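Local coordinates for protein CheA (Treponema denticola, PDB 6Y1Y) that probably relays chemoreceptor signals to the flagellar motors as an autophosphorylating histidine kinase, here represented by its dimerization domain alone, at residues B[56-59]-B[60-64]; B[28-31]-B[32-35]; B[48-51]-B[52-55]. All coordinates share one frame; numbering follows the deposited sequence.

Contact 1 of 3, residues B[56-59]-B[60-64]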
loop_
_atom_site.group_PDB
_atom_site.type_symbol
_atom_site.label_atom_id
_atom_site.label_comp_id
_atom_site.label_asym_id
_atom_site.label_seq_id
_atom_site.Cartn_x
_atom_site.Cartn_y
_atom_site.Cartn_z
ATOM N N LEU B 56 14.026 23.771 7.116
ATOM C CA LEU B 56 14.762 24.499 6.087
ATOM C C LEU B 56 14.732 26.000 6.340
ATOM O O LEU B 56 15.717 26.698 6.074
ATOM C CB LEU B 56 14.181 24.177 4.709
ATOM C CG LEU B 56 14.436 22.748 4.233
ATOM C CD1 LEU B 56 13.790 22.527 2.871
ATOM C CD2 LEU B 56 15.935 22.440 4.211
ATOM N N ASP B 57 13.594 26.530 6.793
ATOM C CA ASP B 57 13.526 27.955 7.092
ATOM C C ASP B 57 14.333 28.306 8.333
ATOM O O ASP B 57 15.038 29.326 8.360
ATOM C CB ASP B 57 12.073 28.369 7.301
ATOM C CG ASP B 57 11.938 29.847 7.592
ATOM O OD1 ASP B 57 12.417 30.641 6.759
ATOM O OD2 ASP B 57 11.373 30.211 8.645
ATOM N N LYS B 58 14.327 27.423 9.332
ATOM C CA LYS B 58 15.019 27.739 10.573
ATOM C C LYS B 58 16.528 27.735 10.420
ATOM O O LYS B 58 17.207 28.505 11.103
ATOM C CB LYS B 58 14.627 26.738 11.655
ATOM C CG LYS B 58 13.331 27.064 12.335
ATOM C CD LYS B 58 12.994 26.043 13.407
ATOM C CE LYS B 58 11.846 26.560 14.267
ATOM N NZ LYS B 58 11.554 25.666 15.431
ATOM N N MET B 59 17.079 26.896 9.549
ATOM C CA MET B 59 18.528 26.722 9.575
ATOM C C MET B 59 19.270 28.011 9.263
ATOM O O MET B 59 20.127 28.404 10.079
ATOM C CB MET B 59 18.971 25.592 8.645
ATOM C CG MET B 59 20.459 25.304 8.859
ATOM S SD MET B 59 21.159 23.846 8.069
ATOM C CE MET B 59 20.596 22.578 9.215
ATOM N N PRO B 60 18.970 28.744 8.190
ATOM C CA PRO B 60 19.694 30.005 7.965
ATOM C C PRO B 60 19.368 31.053 9.008
ATOM O O PRO B 60 20.258 31.804 9.432
ATOM C CB PRO B 60 19.246 30.439 6.558
ATOM C CG PRO B 60 18.637 29.214 5.936
ATOM C CD PRO B 60 18.041 28.450 7.081
ATOM N N GLU B 61 18.124 31.083 9.483
ATOM C CA GLU B 61 17.759 32.035 10.522
ATOM C C GLU B 61 18.555 31.779 11.786
ATOM O O GLU B 61 19.067 32.717 12.411
ATOM C CB GLU B 61 16.259 31.929 10.817
ATOM C CG GLU B 61 15.350 32.379 9.693
ATOM C CD GLU B 61 14.968 33.839 9.828
ATOM O OE1 GLU B 61 14.252 34.350 8.939
ATOM O OE2 GLU B 61 15.385 34.471 10.827
ATOM N N TYR B 62 18.694 30.510 12.159
ATOM C CA TYR B 62 19.417 30.155 13.375
ATOM C C TYR B 62 20.905 30.445 13.260
ATOM O O TYR B 62 21.542 30.786 14.259
ATOM C CB TYR B 62 19.160 28.694 13.724
ATOM C CG TYR B 62 17.827 28.476 14.399
ATOM C CD1 TYR B 62 16.896 29.505 14.511
ATOM C CD2 TYR B 62 17.508 27.239 14.922
ATOM C CE1 TYR B 62 15.677 29.300 15.139
ATOM C CE2 TYR B 62 16.296 27.020 15.554
ATOM C CZ TYR B 62 15.390 28.059 15.660
ATOM O OH TYR B 62 14.182 27.856 16.294
ATOM N N LEU B 63 21.488 30.265 12.071
ATOM C CA LEU B 63 22.890 30.636 11.891
ATOM C C LEU B 63 23.077 32.121 12.138
ATOM O O LEU B 63 24.024 32.536 12.820
ATOM C CB LEU B 63 23.348 30.279 10.476
ATOM C CG LEU B 63 23.404 28.790 10.165
ATOM C CD1 LEU B 63 23.512 28.534 8.654
ATOM C CD2 LEU B 63 24.555 28.156 10.927
ATOM N N GLU B 64 22.178 32.940 11.587
ATOM C CA GLU B 64 22.215 34.374 11.852
ATOM C C GLU B 64 22.105 34.662 13.345
ATOM O O GLU B 64 22.825 35.513 13.877
ATOM C CB GLU B 64 21.091 35.067 11.085
ATOM C CG GLU B 64 21.207 36.573 11.004
ATOM C CD GLU B 64 20.502 37.124 9.780
ATOM O OE1 GLU B 64 19.257 37.009 9.710
ATOM O OE2 GLU B 64 21.190 37.670 8.891
#
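The Y62 ring carries the K58 side chain on one face: K58 CB stands 4.2 Å from the centroid of the ring, 8° off the ring normal, a CH-pi contact one helical turn apart. The aliphatic chain of K58 then runs alongside the ring toward the hydroxyl, with K58 CE 3.4 Å from Y62 OH. Both side chains start in the same way, CG anti to the carbonyl carbon (chi1 -82° for K58), and K58 is extended beyond CG, which accounts for the two chains running out from the helix together. Their polar ends converge on helix 72-87 of the same chain: K58 NZ makes salt bridges to D78 and E82, and Y62 OH is hydrogen-bonded to D78, so one carboxylate holds both tips. The ring itself packs on I75 and V79.

This is a proline-kinked stretch of helix 7-67, the long helix of the histidine kinase dimerization domain. P60 N has no hydrogen to give to the turn before, and P60 CD lies 3.1 Å from L56 O, where an amide hydrogen would otherwise point. E61 N also lacks the usual bond to the turn before, standing 3.7 Å from D57 O. Regular bonding is picked up again from Y62 N, which gives a 2.7 Å bond to K58 O, met nearly along the C=O axis at 168°, and L63 N donates to M59 O at 3.0 Å. On the buried side M59 CG approaches L63 CD1 loosely, at 4.4 Å, while L56, M59 and L63 pack respectively on Y83, L55 and Y62 of the second subunit.

Contact 2 of 3, residues B[28-31]-B[32-35]; sequences NQST and IEFA
N28 to A35 form an unbroken piece of helix 7-67, in which I32 N, E33 N, F34 N and A35 N bond in turn to N28 O, Q29 O, S30 O and T31 O at 2.8 to 3.1 Å. N28 O is gripped twice. Besides I32 N it accepts from T31 OG1 at 2.6 Å, a bond lying in the carbonyl plane on a lone pair, with a C=O...donor angle of 133°. The T31 hydroxyl reaches back because OG1 sits between the backbone N and the carbonyl carbon (chi1 71°); this returns a polar group in a buried residue to its own helix.

On the more exposed side, I32 CD1 lies against the ends of two amide side chains that meet it from the same side. I32 CD1 is 3.7 Å from N28 ND2, whose side chain runs across it, and 3.5 Å from Q29 OE1, whose side chain follows the isoleucine branch outward. The Q29 chain folds back at chi2 (-54°), bringing OE1 up against the isoleucine methyl. These are van der Waals contacts between a methyl and polar atoms.

S30 and E33, three residues apart, are bridged by one water, which accepts from S30 OG at 2.5 Å, a short distance for such a bond, and donates to E33 OE1 at 2.7 Å. F34 touches A100 and F104 of helix 93-125. Helix 7-67 thus packs both on helix 93-125 and on its counterpart of the second subunit, as in the helical-bundle dimerization domain of a CheA histidine kinase, and here the two F34 rings stack across the interface.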
loop_
_atom_site.group_PDB
_atom_site.type_symbol
_atom_site.label_atom_id
_atom_site.label_comp_id
_atom_site.label_asym_id
_atom_site.label_seq_id
_atom_site.Cartn_x
_atom_site.Cartn_y
_atom_site.Cartn_z
ATOM N N ASN B 28 -11.303 -8.267 0.984
ATOM C CA ASN B 28 -12.008 -7.022 1.266
ATOM C C ASN B 28 -11.357 -6.272 2.426
ATOM O O ASN B 28 -11.162 -5.055 2.350
ATOM C CB ASN B 28 -13.482 -7.303 1.565
ATOM C CG ASN B 28 -14.262 -6.042 1.876
ATOM O OD1 ASN B 28 -14.391 -5.137 1.034
ATOM N ND2 ASN B 28 -14.778 -5.963 3.098
ATOM N N GLN B 29 -10.997 -6.981 3.499
ATOM C CA GLN B 29 -10.323 -6.322 4.610
ATOM C C GLN B 29 -8.983 -5.747 4.175
ATOM O O GLN B 29 -8.579 -4.685 4.666
ATOM C CB GLN B 29 -10.166 -7.291 5.774
ATOM C CG GLN B 29 -11.496 -7.563 6.491
ATOM C CD GLN B 29 -12.194 -6.283 6.950
ATOM O OE1 GLN B 29 -13.332 -6.011 6.574
ATOM N NE2 GLN B 29 -11.506 -5.492 7.762
ATOM N N SER B 30 -8.303 -6.409 3.233
ATOM C CA SER B 30 -7.035 -5.868 2.744
ATOM C C SER B 30 -7.256 -4.597 1.940
ATOM O O SER B 30 -6.437 -3.678 2.008
ATOM C CB SER B 30 -6.306 -6.895 1.881
ATOM O OG SER B 30 -5.593 -7.836 2.670
ATOM N N THR B 31 -8.365 -4.495 1.192
ATOM C CA THR B 31 -8.625 -3.227 0.508
ATOM C C THR B 31 -8.828 -2.106 1.523
ATOM O O THR B 31 -8.395 -0.971 1.293
ATOM C CB THR B 31 -9.837 -3.309 -0.429
ATOM O OG1 THR B 31 -11.041 -3.399 0.344
ATOM C CG2 THR B 31 -9.725 -4.497 -1.386
ATOM N N ILE B 32 -9.491 -2.408 2.642
ATOM C CA ILE B 32 -9.713 -1.407 3.683
ATOM C C ILE B 32 -8.399 -1.047 4.352
ATOM O O ILE B 32 -8.136 0.126 4.657
ATOM C CB ILE B 32 -10.752 -1.924 4.693
ATOM C CG1 ILE B 32 -12.121 -2.020 4.014
ATOM C CG2 ILE B 32 -10.801 -1.015 5.909
ATOM C CD1 ILE B 32 -13.005 -3.103 4.593
ATOM N N GLU B 33 -7.546 -2.046 4.576
ATOM C CA GLU B 33 -6.239 -1.791 5.173
ATOM C C GLU B 33 -5.420 -0.836 4.315
ATOM O O GLU B 33 -4.813 0.116 4.830
ATOM C CB GLU B 33 -5.507 -3.118 5.372
ATOM C CG GLU B 33 -4.196 -3.014 6.101
ATOM C CD GLU B 33 -3.700 -4.351 6.616
ATOM O OE1 GLU B 33 -4.160 -5.405 6.125
ATOM O OE2 GLU B 33 -2.835 -4.345 7.521
ATOM N N PHE B 34 -5.410 -1.049 2.996
ATOM C CA PHE B 34 -4.628 -0.163 2.145
ATOM C C PHE B 34 -5.286 1.205 2.012
ATOM O O PHE B 34 -4.584 2.211 1.863
ATOM C CB PHE B 34 -4.399 -0.790 0.769
ATOM C CG PHE B 34 -3.379 -1.896 0.770
ATOM C CD1 PHE B 34 -2.060 -1.643 1.130
ATOM C CD2 PHE B 34 -3.735 -3.181 0.376
ATOM C CE1 PHE B 34 -1.119 -2.660 1.132
ATOM C CE2 PHE B 34 -2.805 -4.205 0.382
ATOM C CZ PHE B 34 -1.494 -3.943 0.756
ATOM N N ALA B 35 -6.620 1.272 2.045
ATOM C CA ALA B 35 -7.258 2.586 2.048
ATOM C C ALA B 35 -6.898 3.365 3.307
ATOM O O ALA B 35 -6.643 4.572 3.239
ATOM C CB ALA B 35 -8.775 2.454 1.916
HETATM O O HOH W 1 -3.735 -6.554 3.773
#

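Contact 3 of 3, residues B[48-51]-B[52-55]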
loop_
_atom_site.group_PDB
_atom_site.type_symbol
_atom_site.label_atom_id
_atom_site.label_comp_id
_atom_site.label_asym_id
_atom_site.label_seq_id
_atom_site.Cartn_x
_atom_site.Cartn_y
_atom_site.Cartn_z
ATOM N N TYR B 48 4.811 15.965 7.344
ATOM C CA TYR B 48 6.204 15.871 6.920
ATOM C C TYR B 48 6.631 17.118 6.161
ATOM O O TYR B 48 7.717 17.659 6.407
ATOM C CB TYR B 48 6.385 14.624 6.033
ATOM C CG TYR B 48 7.700 14.568 5.263
ATOM C CD1 TYR B 48 8.834 14.046 5.853
ATOM C CD2 TYR B 48 7.790 15.036 3.952
ATOM C CE1 TYR B 48 10.047 14.006 5.170
ATOM C CE2 TYR B 48 9.009 14.998 3.252
ATOM C CZ TYR B 48 10.118 14.479 3.880
ATOM O OH TYR B 48 11.324 14.432 3.217
ATOM N N LYS B 49 5.776 17.616 5.259
ATOM C CA LYS B 49 6.140 18.797 4.489
ATOM C C LYS B 49 6.165 20.038 5.375
ATOM O O LYS B 49 7.031 20.900 5.212
ATOM C CB LYS B 49 5.182 18.967 3.311
ATOM C CG LYS B 49 5.387 17.921 2.219
ATOM C CD LYS B 49 4.432 18.140 1.053
ATOM C CE LYS B 49 4.345 16.876 0.221
ATOM N NZ LYS B 49 3.350 16.988 -0.880
ATOM N N ASP B 50 5.236 20.136 6.335
ATOM C CA ASP B 50 5.251 21.269 7.264
ATOM C C ASP B 50 6.544 21.286 8.070
ATOM O O ASP B 50 7.190 22.334 8.215
ATOM C CB ASP B 50 4.040 21.196 8.199
ATOM C CG ASP B 50 4.021 22.321 9.224
ATOM O OD1 ASP B 50 3.919 23.494 8.806
ATOM O OD2 ASP B 50 4.114 22.037 10.447
ATOM N N LYS B 51 6.946 20.126 8.584
ATOM C CA LYS B 51 8.164 20.057 9.387
ATOM C C LYS B 51 9.402 20.320 8.538
ATOM O O LYS B 51 10.331 21.009 8.978
ATOM C CB LYS B 51 8.265 18.686 10.049
ATOM C CG LYS B 51 7.195 18.406 11.102
ATOM C CD LYS B 51 7.541 17.149 11.894
ATOM C CE LYS B 51 6.466 16.772 12.890
ATOM N NZ LYS B 51 6.307 17.799 13.947
ATOM N N THR B 52 9.431 19.788 7.312
ATOM C CA THR B 52 10.600 19.987 6.457
ATOM C C THR B 52 10.746 21.448 6.065
ATOM O O THR B 52 11.843 22.009 6.165
ATOM C CB THR B 52 10.484 19.109 5.213
ATOM O OG1 THR B 52 10.486 17.733 5.586
ATOM C CG2 THR B 52 11.646 19.369 4.253
ATOM N N ARG B 53 9.639 22.100 5.689
ATOM C CA ARG B 53 9.683 23.533 5.416
ATOM C C ARG B 53 10.174 24.308 6.632
ATOM O O ARG B 53 11.002 25.220 6.504
ATOM C CB ARG B 53 8.305 24.033 4.983
ATOM C CG ARG B 53 7.966 23.754 3.523
ATOM C CD ARG B 53 6.697 24.501 3.099
ATOM N NE ARG B 53 5.547 24.136 3.925
ATOM C CZ ARG B 53 4.674 23.179 3.619
ATOM N NH1 ARG B 53 4.810 22.485 2.495
ATOM N NH2 ARG B 53 3.664 22.918 4.440
ATOM N N ARG B 54 9.701 23.940 7.824
ATOM C CA ARG B 54 10.116 24.665 9.024
ATOM C C ARG B 54 11.606 24.480 9.304
ATOM O O ARG B 54 12.303 25.445 9.642
ATOM C CB ARG B 54 9.273 24.202 10.212
ATOM C CG ARG B 54 9.720 24.767 11.548
ATOM C CD ARG B 54 8.583 24.718 12.560
ATOM N NE ARG B 54 8.144 23.358 12.860
ATOM C CZ ARG B 54 6.979 22.851 12.482
ATOM N NH1 ARG B 54 6.122 23.591 11.784
ATOM N NH2 ARG B 54 6.659 21.603 12.809
ATOM N N LEU B 55 12.116 23.252 9.164
ATOM C CA LEU B 55 13.544 23.020 9.391
ATOM C C LEU B 55 14.407 23.792 8.393
ATOM O O LEU B 55 15.435 24.381 8.765
ATOM C CB LEU B 55 13.831 21.524 9.320
ATOM C CG LEU B 55 15.297 21.121 9.483
ATOM C CD1 LEU B 55 15.846 21.589 10.819
ATOM C CD2 LEU B 55 15.432 19.619 9.334
HETATM O O HOH W 2 12.835 15.999 5.228
HETATM O O HOH W 3 3.835 24.854 6.507
#
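Residues 48-55 continue helix 7-67 with regular i to i+4 bonds: T52 N, R53 N, R54 N and L55 N donate to Y48 O, K49 O, D50 O and K51 O at 2.9 to 3.0 Å. Y48 O accepts a second hydrogen bond, from T52 OG1 at 2.9 Å. This donor stands 37° out of the carbonyl plane, and the T52 amide comes from the opposite face. The same T52 OG1 sits over the centre of the Y48 ring, 3.6 Å above its plane, and a water donates to both T52 OG1 and Y48 OH. OG1 thus donates to the backbone and accepts from water, while its oxygen rests over the ring.

D50 faces two arginines. Its OD2 forms a salt bridge with R54 NH1 at 2.9 Å, met from above the carboxylate plane and with the two flat groups turned 64° against each other. Its OD1 is instead joined to R53 NH2 by a water that donates to the aspartate and accepts from the arginine. R53 bends at chi3 (-58°), folding its guanidinium back over the preceding turn, where K49 O lies 3.6 Å above the centre of the plane. K51 runs alongside R54 and brings NZ to 4.0 Å from R54 NH2, at the guanidinium edge; this like-charge approach is probably eased by the acids that R54 also meets.

E82 of helix 72-87 in the same chain, in a salt bridge with R54 NE, ties the turn to that helix, where K51, Y48 and T52 pack on L86. Across the dimer, Y48 OH is hydrogen-bonded to L86 O of the second subunit, and the Y48 ring meets its counterpart Y48 edge-to-face.

Overall arrangement
All three contacts are turns of the single long helix 7-67, and each touches the second subunit, so they follow the interface from near the middle of the chain toward the end where helices 7-67 and 72-87 meet. Contact 2 lies nearest the middle, about 8 Å from the centre of the chain, against helix 93-125; contact 3 is about 25 Å and contact 1 about 37 Å from that centre, both beside helix 72-87. Contacts 3 and 1 adjoin in sequence, their centres about 13 Å apart, and share an acid: E82 bridges R54 in the one and K58 in the other. Contact 2 does not touch either, its nearest atoms being about 16 Å from contact 3 and about 27 Å from contact 1.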